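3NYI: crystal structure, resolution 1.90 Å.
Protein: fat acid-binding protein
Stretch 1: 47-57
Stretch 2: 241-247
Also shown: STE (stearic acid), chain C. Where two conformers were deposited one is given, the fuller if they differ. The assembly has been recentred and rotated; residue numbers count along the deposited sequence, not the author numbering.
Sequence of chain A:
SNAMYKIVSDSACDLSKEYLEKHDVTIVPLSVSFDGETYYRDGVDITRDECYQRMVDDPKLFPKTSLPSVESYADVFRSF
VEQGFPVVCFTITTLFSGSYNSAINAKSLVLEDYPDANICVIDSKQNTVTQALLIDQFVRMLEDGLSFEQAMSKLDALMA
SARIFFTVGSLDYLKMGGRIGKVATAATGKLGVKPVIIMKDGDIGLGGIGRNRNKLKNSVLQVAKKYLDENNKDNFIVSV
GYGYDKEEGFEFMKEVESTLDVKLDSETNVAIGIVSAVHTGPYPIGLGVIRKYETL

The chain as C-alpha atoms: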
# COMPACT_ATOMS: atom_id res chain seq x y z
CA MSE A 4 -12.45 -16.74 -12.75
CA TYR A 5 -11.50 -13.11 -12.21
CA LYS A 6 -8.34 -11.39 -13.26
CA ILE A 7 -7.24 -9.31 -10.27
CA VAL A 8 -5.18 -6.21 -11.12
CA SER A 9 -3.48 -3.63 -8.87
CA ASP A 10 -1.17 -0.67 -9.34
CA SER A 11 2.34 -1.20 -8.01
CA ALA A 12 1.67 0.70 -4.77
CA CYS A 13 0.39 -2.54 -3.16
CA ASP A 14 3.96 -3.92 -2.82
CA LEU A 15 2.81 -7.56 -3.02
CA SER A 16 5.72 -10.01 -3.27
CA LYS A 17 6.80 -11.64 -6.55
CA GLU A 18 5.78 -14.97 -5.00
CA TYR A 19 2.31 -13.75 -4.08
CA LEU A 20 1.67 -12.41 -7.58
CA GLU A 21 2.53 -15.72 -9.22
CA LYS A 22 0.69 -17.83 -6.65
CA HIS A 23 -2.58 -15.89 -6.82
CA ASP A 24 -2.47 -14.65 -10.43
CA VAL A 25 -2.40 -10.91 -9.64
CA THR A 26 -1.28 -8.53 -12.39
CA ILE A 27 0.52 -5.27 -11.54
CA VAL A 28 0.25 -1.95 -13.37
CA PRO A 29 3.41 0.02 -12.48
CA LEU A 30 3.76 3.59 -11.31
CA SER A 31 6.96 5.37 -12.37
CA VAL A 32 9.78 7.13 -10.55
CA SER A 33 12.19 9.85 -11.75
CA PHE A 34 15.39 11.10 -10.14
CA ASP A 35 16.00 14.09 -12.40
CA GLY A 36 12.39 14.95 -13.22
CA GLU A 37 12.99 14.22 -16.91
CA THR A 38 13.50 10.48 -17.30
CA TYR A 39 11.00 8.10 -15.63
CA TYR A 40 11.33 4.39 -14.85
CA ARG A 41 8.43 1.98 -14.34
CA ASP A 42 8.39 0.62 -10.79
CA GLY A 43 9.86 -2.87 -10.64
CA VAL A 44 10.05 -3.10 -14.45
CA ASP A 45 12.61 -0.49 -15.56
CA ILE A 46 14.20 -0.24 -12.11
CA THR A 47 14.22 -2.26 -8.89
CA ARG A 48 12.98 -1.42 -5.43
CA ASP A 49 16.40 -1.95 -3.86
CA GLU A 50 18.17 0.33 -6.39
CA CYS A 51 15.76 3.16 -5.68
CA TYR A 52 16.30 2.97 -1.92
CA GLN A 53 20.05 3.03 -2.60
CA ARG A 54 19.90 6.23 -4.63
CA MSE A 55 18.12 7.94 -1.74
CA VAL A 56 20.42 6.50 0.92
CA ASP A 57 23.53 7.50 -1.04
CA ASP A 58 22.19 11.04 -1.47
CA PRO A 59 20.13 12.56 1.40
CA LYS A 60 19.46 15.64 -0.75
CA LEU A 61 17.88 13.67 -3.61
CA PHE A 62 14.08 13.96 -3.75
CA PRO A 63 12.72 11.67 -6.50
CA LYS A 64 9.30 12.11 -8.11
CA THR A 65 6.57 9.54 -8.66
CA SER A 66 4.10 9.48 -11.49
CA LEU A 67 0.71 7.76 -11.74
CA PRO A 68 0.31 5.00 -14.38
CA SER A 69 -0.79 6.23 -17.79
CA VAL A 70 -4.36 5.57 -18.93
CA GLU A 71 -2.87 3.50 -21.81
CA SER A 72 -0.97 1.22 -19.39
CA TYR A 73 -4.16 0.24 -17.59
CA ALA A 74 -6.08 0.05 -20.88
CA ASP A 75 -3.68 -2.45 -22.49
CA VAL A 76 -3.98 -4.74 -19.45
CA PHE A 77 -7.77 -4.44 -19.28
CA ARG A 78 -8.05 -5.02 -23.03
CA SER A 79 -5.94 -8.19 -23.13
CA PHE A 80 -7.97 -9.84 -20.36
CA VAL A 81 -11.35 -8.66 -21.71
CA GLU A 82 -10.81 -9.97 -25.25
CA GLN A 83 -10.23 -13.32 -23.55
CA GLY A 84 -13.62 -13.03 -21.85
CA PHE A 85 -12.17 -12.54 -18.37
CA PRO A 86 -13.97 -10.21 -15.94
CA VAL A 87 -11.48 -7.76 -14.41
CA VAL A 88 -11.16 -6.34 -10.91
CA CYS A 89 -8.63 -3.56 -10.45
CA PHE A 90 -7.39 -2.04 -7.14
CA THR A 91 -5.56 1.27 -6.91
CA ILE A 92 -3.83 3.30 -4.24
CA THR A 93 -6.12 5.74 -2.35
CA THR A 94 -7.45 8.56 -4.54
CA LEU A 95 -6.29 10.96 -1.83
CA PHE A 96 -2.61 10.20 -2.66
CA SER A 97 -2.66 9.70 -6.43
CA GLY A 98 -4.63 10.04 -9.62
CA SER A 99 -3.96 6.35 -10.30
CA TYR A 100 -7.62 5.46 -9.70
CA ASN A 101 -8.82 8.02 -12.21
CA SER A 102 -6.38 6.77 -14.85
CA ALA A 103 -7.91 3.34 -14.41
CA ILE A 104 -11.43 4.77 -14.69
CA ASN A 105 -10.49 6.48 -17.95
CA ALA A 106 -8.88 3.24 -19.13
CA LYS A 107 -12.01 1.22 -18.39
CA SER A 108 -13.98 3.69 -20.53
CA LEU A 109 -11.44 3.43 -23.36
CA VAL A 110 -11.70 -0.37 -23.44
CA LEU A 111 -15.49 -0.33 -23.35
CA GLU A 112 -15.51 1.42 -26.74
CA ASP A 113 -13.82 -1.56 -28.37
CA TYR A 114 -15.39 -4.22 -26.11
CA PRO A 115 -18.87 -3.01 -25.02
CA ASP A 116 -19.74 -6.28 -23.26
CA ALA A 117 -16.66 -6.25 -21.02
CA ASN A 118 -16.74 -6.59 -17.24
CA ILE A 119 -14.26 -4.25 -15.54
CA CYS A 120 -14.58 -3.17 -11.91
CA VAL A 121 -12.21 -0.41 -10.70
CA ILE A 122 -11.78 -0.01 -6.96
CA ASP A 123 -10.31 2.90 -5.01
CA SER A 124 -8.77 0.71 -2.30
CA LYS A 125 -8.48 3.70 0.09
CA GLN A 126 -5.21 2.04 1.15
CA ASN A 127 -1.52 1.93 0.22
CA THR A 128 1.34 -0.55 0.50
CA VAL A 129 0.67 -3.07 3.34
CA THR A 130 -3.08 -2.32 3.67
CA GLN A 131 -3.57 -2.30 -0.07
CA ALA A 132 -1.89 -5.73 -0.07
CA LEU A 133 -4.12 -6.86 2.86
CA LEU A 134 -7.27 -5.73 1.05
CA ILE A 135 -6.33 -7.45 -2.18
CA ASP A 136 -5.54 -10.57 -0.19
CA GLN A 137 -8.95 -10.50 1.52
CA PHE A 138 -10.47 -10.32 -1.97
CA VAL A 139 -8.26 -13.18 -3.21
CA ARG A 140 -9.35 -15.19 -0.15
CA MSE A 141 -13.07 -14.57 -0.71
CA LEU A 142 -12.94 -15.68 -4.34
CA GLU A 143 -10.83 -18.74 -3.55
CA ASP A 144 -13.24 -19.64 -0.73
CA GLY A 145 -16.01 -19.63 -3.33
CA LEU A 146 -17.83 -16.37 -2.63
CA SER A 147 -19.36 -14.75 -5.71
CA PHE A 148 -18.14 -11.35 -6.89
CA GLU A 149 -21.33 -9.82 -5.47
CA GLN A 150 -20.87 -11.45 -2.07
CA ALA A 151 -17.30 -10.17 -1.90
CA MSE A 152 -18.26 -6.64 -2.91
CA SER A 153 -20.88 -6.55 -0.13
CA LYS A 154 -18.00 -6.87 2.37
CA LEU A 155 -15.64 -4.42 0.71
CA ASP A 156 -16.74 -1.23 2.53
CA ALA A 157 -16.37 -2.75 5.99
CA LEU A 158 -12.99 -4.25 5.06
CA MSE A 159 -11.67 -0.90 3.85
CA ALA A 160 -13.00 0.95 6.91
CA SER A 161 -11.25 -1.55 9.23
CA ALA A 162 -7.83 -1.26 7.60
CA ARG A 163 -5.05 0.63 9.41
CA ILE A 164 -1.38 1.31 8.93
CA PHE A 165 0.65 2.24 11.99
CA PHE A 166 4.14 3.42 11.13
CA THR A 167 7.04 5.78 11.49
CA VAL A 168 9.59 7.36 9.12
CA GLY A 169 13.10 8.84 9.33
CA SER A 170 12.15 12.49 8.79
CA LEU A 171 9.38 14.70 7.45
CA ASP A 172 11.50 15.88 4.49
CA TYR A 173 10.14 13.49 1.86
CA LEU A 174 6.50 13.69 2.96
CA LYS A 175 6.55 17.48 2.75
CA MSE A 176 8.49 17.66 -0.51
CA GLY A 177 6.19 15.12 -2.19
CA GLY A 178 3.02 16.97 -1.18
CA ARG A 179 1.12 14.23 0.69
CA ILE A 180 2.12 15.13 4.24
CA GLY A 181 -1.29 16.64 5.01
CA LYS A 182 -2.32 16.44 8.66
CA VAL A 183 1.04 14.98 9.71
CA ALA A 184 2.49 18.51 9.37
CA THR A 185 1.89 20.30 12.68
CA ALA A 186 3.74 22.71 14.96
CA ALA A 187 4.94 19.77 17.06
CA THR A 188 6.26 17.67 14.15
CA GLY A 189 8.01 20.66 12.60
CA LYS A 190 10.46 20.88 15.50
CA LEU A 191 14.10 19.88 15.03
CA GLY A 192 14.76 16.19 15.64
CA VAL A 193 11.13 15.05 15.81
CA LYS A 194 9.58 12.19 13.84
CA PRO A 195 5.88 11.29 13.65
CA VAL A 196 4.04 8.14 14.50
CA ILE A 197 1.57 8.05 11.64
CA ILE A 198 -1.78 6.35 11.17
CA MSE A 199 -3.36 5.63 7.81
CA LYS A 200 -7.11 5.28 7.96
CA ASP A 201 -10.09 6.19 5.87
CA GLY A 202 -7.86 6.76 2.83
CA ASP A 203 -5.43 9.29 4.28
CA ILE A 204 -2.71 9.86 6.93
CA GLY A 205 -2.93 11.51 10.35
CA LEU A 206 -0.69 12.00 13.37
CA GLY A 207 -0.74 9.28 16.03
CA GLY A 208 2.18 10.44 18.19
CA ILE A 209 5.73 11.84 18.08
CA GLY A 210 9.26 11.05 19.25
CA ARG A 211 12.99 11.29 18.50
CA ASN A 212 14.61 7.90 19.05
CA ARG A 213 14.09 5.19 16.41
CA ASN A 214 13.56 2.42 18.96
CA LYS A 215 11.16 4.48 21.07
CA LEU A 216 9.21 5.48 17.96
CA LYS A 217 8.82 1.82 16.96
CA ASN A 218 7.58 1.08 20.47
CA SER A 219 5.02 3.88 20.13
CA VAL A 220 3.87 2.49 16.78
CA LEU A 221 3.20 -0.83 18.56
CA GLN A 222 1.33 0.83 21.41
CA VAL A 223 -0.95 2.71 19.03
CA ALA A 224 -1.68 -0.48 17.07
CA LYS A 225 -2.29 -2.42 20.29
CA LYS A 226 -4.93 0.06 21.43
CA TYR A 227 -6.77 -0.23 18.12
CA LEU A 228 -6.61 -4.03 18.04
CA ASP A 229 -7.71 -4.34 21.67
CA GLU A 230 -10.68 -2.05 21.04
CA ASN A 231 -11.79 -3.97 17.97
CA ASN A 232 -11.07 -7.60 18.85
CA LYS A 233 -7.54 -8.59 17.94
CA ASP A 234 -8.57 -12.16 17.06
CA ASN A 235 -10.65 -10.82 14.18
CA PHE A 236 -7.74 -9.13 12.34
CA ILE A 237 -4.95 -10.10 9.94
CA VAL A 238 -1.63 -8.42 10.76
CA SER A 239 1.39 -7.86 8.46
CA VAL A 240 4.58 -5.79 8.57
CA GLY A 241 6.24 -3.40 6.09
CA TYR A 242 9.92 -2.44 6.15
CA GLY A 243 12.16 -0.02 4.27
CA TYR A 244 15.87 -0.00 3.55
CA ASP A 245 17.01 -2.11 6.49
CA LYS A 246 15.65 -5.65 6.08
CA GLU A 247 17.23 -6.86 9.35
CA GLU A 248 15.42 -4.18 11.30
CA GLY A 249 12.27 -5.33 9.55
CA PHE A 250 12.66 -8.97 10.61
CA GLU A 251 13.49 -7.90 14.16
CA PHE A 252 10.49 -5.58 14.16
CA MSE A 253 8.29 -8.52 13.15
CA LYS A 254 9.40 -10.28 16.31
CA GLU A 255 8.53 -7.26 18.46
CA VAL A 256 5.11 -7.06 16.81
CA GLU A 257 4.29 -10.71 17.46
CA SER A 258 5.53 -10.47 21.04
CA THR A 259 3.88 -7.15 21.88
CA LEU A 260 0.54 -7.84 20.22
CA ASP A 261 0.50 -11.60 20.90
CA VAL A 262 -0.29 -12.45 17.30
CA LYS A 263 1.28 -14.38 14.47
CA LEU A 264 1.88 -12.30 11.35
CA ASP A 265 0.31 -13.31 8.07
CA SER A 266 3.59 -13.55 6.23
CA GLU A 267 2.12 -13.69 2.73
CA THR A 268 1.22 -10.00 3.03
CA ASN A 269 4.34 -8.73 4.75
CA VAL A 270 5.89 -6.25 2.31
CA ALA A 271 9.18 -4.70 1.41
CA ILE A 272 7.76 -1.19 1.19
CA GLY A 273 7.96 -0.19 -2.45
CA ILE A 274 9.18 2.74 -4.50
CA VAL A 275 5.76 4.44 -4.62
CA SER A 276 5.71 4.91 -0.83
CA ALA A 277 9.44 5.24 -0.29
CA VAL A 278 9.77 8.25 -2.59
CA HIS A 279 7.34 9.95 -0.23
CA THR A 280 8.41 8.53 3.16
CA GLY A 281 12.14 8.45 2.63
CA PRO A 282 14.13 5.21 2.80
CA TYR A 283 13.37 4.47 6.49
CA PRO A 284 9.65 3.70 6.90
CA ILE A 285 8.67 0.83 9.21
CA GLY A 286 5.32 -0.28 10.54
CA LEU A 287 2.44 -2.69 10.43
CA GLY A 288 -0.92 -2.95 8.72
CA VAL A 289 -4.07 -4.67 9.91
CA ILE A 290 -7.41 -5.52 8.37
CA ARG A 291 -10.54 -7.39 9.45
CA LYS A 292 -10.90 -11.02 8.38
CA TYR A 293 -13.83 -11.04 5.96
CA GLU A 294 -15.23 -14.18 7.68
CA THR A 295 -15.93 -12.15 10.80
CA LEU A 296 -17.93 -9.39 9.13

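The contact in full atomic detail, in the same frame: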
# COMPACT_ATOMS: atom_id res chain seq x y z
N THR A 47 14.61 -1.41 -10.02
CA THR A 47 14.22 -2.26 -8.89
C THR A 47 14.04 -1.47 -7.61
O THR A 47 14.61 -0.38 -7.43
CB THR A 47 15.24 -3.38 -8.61
OG1 THR A 47 16.34 -2.84 -7.87
CG2 THR A 47 15.73 -4.00 -9.91
N ARG A 48 13.27 -2.05 -6.70
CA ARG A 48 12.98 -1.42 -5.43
C ARG A 48 14.27 -1.14 -4.66
O ARG A 48 14.48 -0.04 -4.15
CB ARG A 48 12.05 -2.33 -4.63
CG ARG A 48 11.67 -1.80 -3.30
CD ARG A 48 12.39 -2.54 -2.23
NE ARG A 48 11.81 -2.26 -0.93
CZ ARG A 48 12.46 -2.43 0.21
NH1 ARG A 48 13.70 -2.87 0.18
NH2 ARG A 48 11.87 -2.15 1.37
N ASP A 49 15.16 -2.13 -4.60
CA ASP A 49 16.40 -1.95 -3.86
C ASP A 49 17.29 -0.83 -4.42
O ASP A 49 17.88 -0.08 -3.66
CB ASP A 49 17.16 -3.28 -3.73
CG ASP A 49 16.50 -4.23 -2.74
OD1 ASP A 49 15.46 -3.87 -2.15
OD2 ASP A 49 17.01 -5.35 -2.54
N GLU A 50 17.36 -0.71 -5.75
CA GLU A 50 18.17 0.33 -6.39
C GLU A 50 17.67 1.71 -6.01
O GLU A 50 18.45 2.62 -5.75
CB GLU A 50 18.09 0.24 -7.91
CG GLU A 50 18.51 -1.05 -8.53
CD GLU A 50 18.40 -0.98 -10.04
OE1 GLU A 50 17.43 -1.54 -10.60
OE2 GLU A 50 19.27 -0.33 -10.66
N CYS A 51 16.35 1.88 -6.01
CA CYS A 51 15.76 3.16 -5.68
C CYS A 51 16.11 3.58 -4.25
O CYS A 51 16.47 4.73 -4.01
CB CYS A 51 14.24 3.12 -5.88
SG CYS A 51 13.44 4.72 -5.67
N TYR A 52 15.98 2.65 -3.30
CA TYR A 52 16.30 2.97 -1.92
C TYR A 52 17.76 3.40 -1.83
O TYR A 52 18.11 4.32 -1.09
CB TYR A 52 16.05 1.77 -1.02
CG TYR A 52 14.64 1.66 -0.45
CD1 TYR A 52 13.61 1.07 -1.19
CD2 TYR A 52 14.34 2.10 0.83
CE1 TYR A 52 12.32 0.95 -0.65
CE2 TYR A 52 13.06 1.97 1.38
CZ TYR A 52 12.06 1.40 0.63
OH TYR A 52 10.78 1.28 1.17
N GLN A 53 18.62 2.72 -2.59
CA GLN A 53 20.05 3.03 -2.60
C GLN A 53 20.33 4.46 -3.04
O GLN A 53 21.08 5.17 -2.38
CB GLN A 53 20.83 2.05 -3.48
CG GLN A 53 21.44 0.88 -2.72
CD GLN A 53 22.36 1.31 -1.59
OE1 GLN A 53 22.96 2.38 -1.62
NE2 GLN A 53 22.47 0.46 -0.58
N ARG A 54 19.72 4.87 -4.14
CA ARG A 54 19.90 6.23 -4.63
C ARG A 54 19.58 7.24 -3.54
O ARG A 54 20.30 8.21 -3.36
CB ARG A 54 19.04 6.50 -5.87
CG ARG A 54 19.49 5.78 -7.12
CD ARG A 54 20.83 6.31 -7.61
NE ARG A 54 20.80 7.76 -7.80
CZ ARG A 54 20.35 8.37 -8.89
NH1 ARG A 54 19.87 7.66 -9.90
NH2 ARG A 54 20.37 9.69 -8.97
N MSE A 55 18.50 7.01 -2.80
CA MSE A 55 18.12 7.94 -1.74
C MSE A 55 19.07 7.88 -0.55
O MSE A 55 19.39 8.90 0.05
CB MSE A 55 16.68 7.70 -1.27
CG MSE A 55 15.64 7.88 -2.36
SE MSE A 55 13.85 7.68 -1.57
CE MSE A 55 13.49 9.46 -1.14
N VAL A 56 19.51 6.67 -0.20
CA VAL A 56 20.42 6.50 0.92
C VAL A 56 21.80 7.10 0.62
O VAL A 56 22.42 7.71 1.49
CB VAL A 56 20.56 5.02 1.33
CG1 VAL A 56 21.70 4.84 2.30
CG2 VAL A 56 19.25 4.50 1.94
N ASP A 57 22.25 6.94 -0.61
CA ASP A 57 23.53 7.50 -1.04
C ASP A 57 23.50 9.02 -1.12
O ASP A 57 24.53 9.67 -1.07
CB ASP A 57 23.94 6.93 -2.40
CG ASP A 57 24.29 5.45 -2.35
OD1 ASP A 57 24.62 4.96 -1.25
OD2 ASP A 57 24.25 4.79 -3.41
N GLY A 241 5.50 -3.99 7.21
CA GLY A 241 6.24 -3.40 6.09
C GLY A 241 7.55 -2.79 6.57
O GLY A 241 7.62 -2.17 7.64
N TYR A 242 8.61 -2.96 5.78
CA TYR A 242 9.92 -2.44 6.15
C TYR A 242 10.57 -1.72 4.97
O TYR A 242 10.23 -1.97 3.81
CB TYR A 242 10.84 -3.55 6.64
CG TYR A 242 10.99 -4.69 5.67
CD1 TYR A 242 11.94 -4.64 4.65
CD2 TYR A 242 10.18 -5.82 5.75
CE1 TYR A 242 12.08 -5.68 3.75
CE2 TYR A 242 10.31 -6.86 4.85
CZ TYR A 242 11.25 -6.79 3.85
OH TYR A 242 11.38 -7.82 2.96
N GLY A 243 11.52 -0.85 5.27
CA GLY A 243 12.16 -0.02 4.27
C GLY A 243 13.53 -0.55 3.90
O GLY A 243 13.67 -1.71 3.52
N TYR A 244 14.53 0.31 4.03
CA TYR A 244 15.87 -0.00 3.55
C TYR A 244 16.52 -1.15 4.31
O TYR A 244 17.17 -2.02 3.72
CB TYR A 244 16.74 1.25 3.64
CG TYR A 244 18.16 1.05 3.17
CD1 TYR A 244 18.44 0.82 1.83
CD2 TYR A 244 19.22 1.13 4.06
CE1 TYR A 244 19.74 0.65 1.39
CE2 TYR A 244 20.53 0.96 3.63
CZ TYR A 244 20.78 0.73 2.29
OH TYR A 244 22.07 0.56 1.85
N ASP A 245 16.34 -1.15 5.62
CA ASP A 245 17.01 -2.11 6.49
C ASP A 245 16.15 -3.35 6.73
O ASP A 245 15.28 -3.34 7.60
CB ASP A 245 17.38 -1.45 7.81
CG ASP A 245 18.18 -2.36 8.73
OD1 ASP A 245 18.21 -3.59 8.50
OD2 ASP A 245 18.79 -1.84 9.68
N LYS A 246 16.40 -4.40 5.97
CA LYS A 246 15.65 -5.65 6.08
C LYS A 246 15.78 -6.31 7.46
O LYS A 246 14.81 -6.87 7.97
CB LYS A 246 16.06 -6.63 4.98
CG LYS A 246 15.84 -6.07 3.58
CD LYS A 246 15.90 -7.17 2.52
CE LYS A 246 15.67 -6.60 1.12
NZ LYS A 246 16.77 -5.69 0.68
N GLU A 247 16.97 -6.24 8.05
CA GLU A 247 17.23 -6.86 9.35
C GLU A 247 16.37 -6.24 10.43
O GLU A 247 15.83 -6.93 11.30
CB GLU A 247 18.69 -6.72 9.75
CG GLU A 247 19.68 -7.20 8.72
CD GLU A 247 19.30 -8.54 8.14
OE1 GLU A 247 18.81 -9.41 8.91
OE2 GLU A 247 19.48 -8.73 6.92
C1 STE C . 1.69 9.39 -7.86
O1 STE C . 0.60 9.49 -8.34
O2 STE C . 2.56 10.14 -8.22
C2 STE C . 1.91 8.48 -6.64
C3 STE C . 1.89 9.31 -5.33
C4 STE C . 2.22 8.39 -4.12
C5 STE C . 1.96 9.13 -2.78
C6 STE C . 2.36 8.21 -1.60
C7 STE C . 2.21 8.95 -0.24
C8 STE C . 2.46 7.94 0.90
C9 STE C . 2.36 8.62 2.28
C10 STE C . 2.71 7.57 3.38
C11 STE C . 1.51 6.64 3.57
C12 STE C . 1.84 5.13 3.53
C13 STE C . 3.29 4.76 3.88
C14 STE C . 3.21 3.57 4.88
C15 STE C . 4.57 2.86 5.00
C16 STE C . 4.54 1.94 6.25
C17 STE C . 3.96 0.56 5.87
C18 STE C . 4.07 -0.43 7.06

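The helix that begins at Arg 48 lays one side against a segment that leaves a strand at Tyr 242, turns through Gly 243 and Tyr 244, and enters another helix at Lys 246. The backbones come nearest where Tyr 52 CA lies 6.2 Å from Tyr 244 CA, and about 398 Å² is buried in all.

Tyr 244 contributes the largest share. Its side chain meets both Tyr 52 and Val 56, which stand about one helical turn apart: Val 56 CG2 sits over one face of the ring, 3.7 Å from the centroid of the Tyr 244 ring and nearly along its normal, a CH-pi contact that suits a compact branched side chain. Nearer the backbone, Tyr 244 CB packs against Tyr 52 CD2 at 3.8 Å. Tyr 52, whose CA-to-CB bond points toward the turn, also brings CE2 within 3.6 Å of Gly 243 C, filling the space beside a residue that has no side chain.

Arg 48 supplies the polar counterpart. Its extended reach lets NH2 donate a hydrogen bond to Gly 243 O (2.8 Å), which lies near the guanidinium plane, where the N-H groups point. Its NH1 forms a salt bridge with Asp 49 OD1 (3.1 Å), while Asp 49 OD2 pairs with Lys 246 NZ (3.2 Å). The carboxylate thus bridges two cations whose NH1 and NZ atoms are only 4.2 Å apart, offsetting their repulsion.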